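Side-chain contact in 1-deoxy-D-xylulose 5-phosphate reductoisomerase (Zymomonas mobilis, PDB 1R0K), which catalyses the NADPH-dependent rearrangement and reduction of 1-deoxy-D-xylulose 5-phosphate to 2-C-methyl-D-erythritol 4-phosphate, using a divalent metal ion: residues Gly219-Leu222 with Ile223-Phe226. Sequence-based numbering, arbitrary orientation.
Sequences GLEL and IEAF
Two consecutive turns of helix 216-229, at the predicted metal and substrate site, bring Glu221 against Glu224 and set Ile223 and Ala225 over the carbonyls of the turn before. Four i to i+4 backbone bonds join the turns, from Ile223 N to Gly219 O at 3.2 Å through Phe226 N to Leu222 O at 2.9 Å. The acidic side chains touch lightly: CG of Glu221 lies 4.1 Å from OE1 of Glu224, and their carboxylate planes are turned 61° apart. In Glu224, CG stands anti to the carbonyl carbon (chi1 -64°), which sends the extended chain back along the helix; this CG rests 3.2 Å from Leu220 O and OE1 comes within 3.6 Å of Glu221 CA. The two acids diverge at their ends, with Glu221 OE2 and Glu224 OE1 5.9 Å apart. Glu221 OE1 pairs with Lys218 in a salt bridge and lies close to the carboxylate of Glu152; both glutamates are predicted manganese ligands, a role that suits a carboxylate. Ile223 lays CG1 3.4 Å from Gly219 O, its beta-branched side chain packing on Pro322, Met325 and Ile315, whereas the small CB of Ala225 sits 3.3 Å from Glu221 O and lies against His153, whose NE2 hydrogen-bonds that same carbonyl oxygen. In this largely buried contact, apolar side chains suit the helix interfaces they enter: Leu220 and Ile223 meet helix 321-337, Leu222, Ile223 and Phe226 helix 307-317, while Leu220 and Glu224 touch helix 126-129 and Glu224 and Ala225 helix 151-159.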
loop_
_atom_site.group_PDB
_atom_site.type_symbol
_atom_site.label_atom_id
_atom_site.label_comp_id
_atom_site.label_asym_id
_atom_site.label_seq_id
_atom_site.Cartn_x
_atom_site.Cartn_y
_atom_site.Cartn_z
ATOM N N GLY B 219 14.775 -7.262 15.850
ATOM C CA GLY B 219 14.762 -6.373 16.997
ATOM C C GLY B 219 15.430 -5.059 16.637
ATOM O O GLY B 219 14.962 -3.988 17.019
ATOM N N LEU B 220 16.527 -5.142 15.889
ATOM C CA LEU B 220 17.253 -3.947 15.476
ATOM C C LEU B 220 16.415 -3.145 14.487
ATOM O O LEU B 220 16.425 -1.914 14.499
ATOM C CB LEU B 220 18.594 -4.337 14.852
ATOM C CG LEU B 220 19.489 -5.159 15.788
ATOM C CD1 LEU B 220 20.747 -5.585 15.057
ATOM C CD2 LEU B 220 19.836 -4.336 17.015
ATOM N N GLU B 221 15.689 -3.850 13.629
ATOM C CA GLU B 221 14.826 -3.196 12.658
ATOM C C GLU B 221 13.731 -2.417 13.376
ATOM O O GLU B 221 13.342 -1.336 12.947
ATOM C CB GLU B 221 14.208 -4.237 11.720
ATOM C CG GLU B 221 15.157 -4.682 10.628
ATOM C CD GLU B 221 14.620 -5.846 9.825
ATOM O OE1 GLU B 221 13.390 -5.938 9.665
ATOM O OE2 GLU B 221 15.436 -6.659 9.340
ATOM N N LEU B 222 13.235 -2.971 14.476
ATOM C CA LEU B 222 12.196 -2.313 15.251
ATOM C C LEU B 222 12.738 -1.014 15.830
ATOM O O LEU B 222 12.059 0.016 15.833
ATOM C CB LEU B 222 11.740 -3.220 16.392
ATOM C CG LEU B 222 10.759 -2.608 17.384
ATOM C CD1 LEU B 222 9.477 -2.199 16.673
ATOM C CD2 LEU B 222 10.464 -3.620 18.482
ATOM N N ILE B 223 13.966 -1.072 16.328
ATOM C CA ILE B 223 14.588 0.099 16.913
ATOM C C ILE B 223 14.740 1.173 15.848
ATOM O O ILE B 223 14.380 2.325 16.069
ATOM C CB ILE B 223 15.960 -0.254 17.520
ATOM C CG1 ILE B 223 15.754 -1.165 18.734
ATOM C CG2 ILE B 223 16.704 1.014 17.926
ATOM C CD1 ILE B 223 17.036 -1.680 19.342
ATOM N N GLU B 224 15.249 0.786 14.685
ATOM C CA GLU B 224 15.425 1.728 13.586
ATOM C C GLU B 224 14.096 2.342 13.171
ATOM O O GLU B 224 14.010 3.548 12.931
ATOM C CB GLU B 224 16.024 1.029 12.373
ATOM C CG GLU B 224 17.418 0.490 12.564
ATOM C CD GLU B 224 17.902 -0.239 11.325
ATOM O OE1 GLU B 224 17.589 -1.445 11.184
ATOM O OE2 GLU B 224 18.573 0.404 10.488
ATOM N N ALA B 225 13.066 1.502 13.072
ATOM C CA ALA B 225 11.738 1.960 12.675
ATOM C C ALA B 225 11.196 2.978 13.666
ATOM O O ALA B 225 10.553 3.961 13.288
ATOM C CB ALA B 225 10.786 0.777 12.574
ATOM N N PHE B 226 11.456 2.735 14.944
ATOM C CA PHE B 226 10.985 3.630 15.990
ATOM C C PHE B 226 11.513 5.052 15.789
ATOM O O PHE B 226 10.775 6.022 15.954
ATOM C CB PHE B 226 11.418 3.098 17.357
ATOM C CG PHE B 226 11.069 4.010 18.504
ATOM C CD1 PHE B 226 9.745 4.181 18.905
ATOM C CD2 PHE B 226 12.059 4.734 19.163
ATOM C CE1 PHE B 226 9.415 5.055 19.937
ATOM C CE2 PHE B 226 11.741 5.612 20.192
ATOM C CZ PHE B 226 10.419 5.770 20.571
#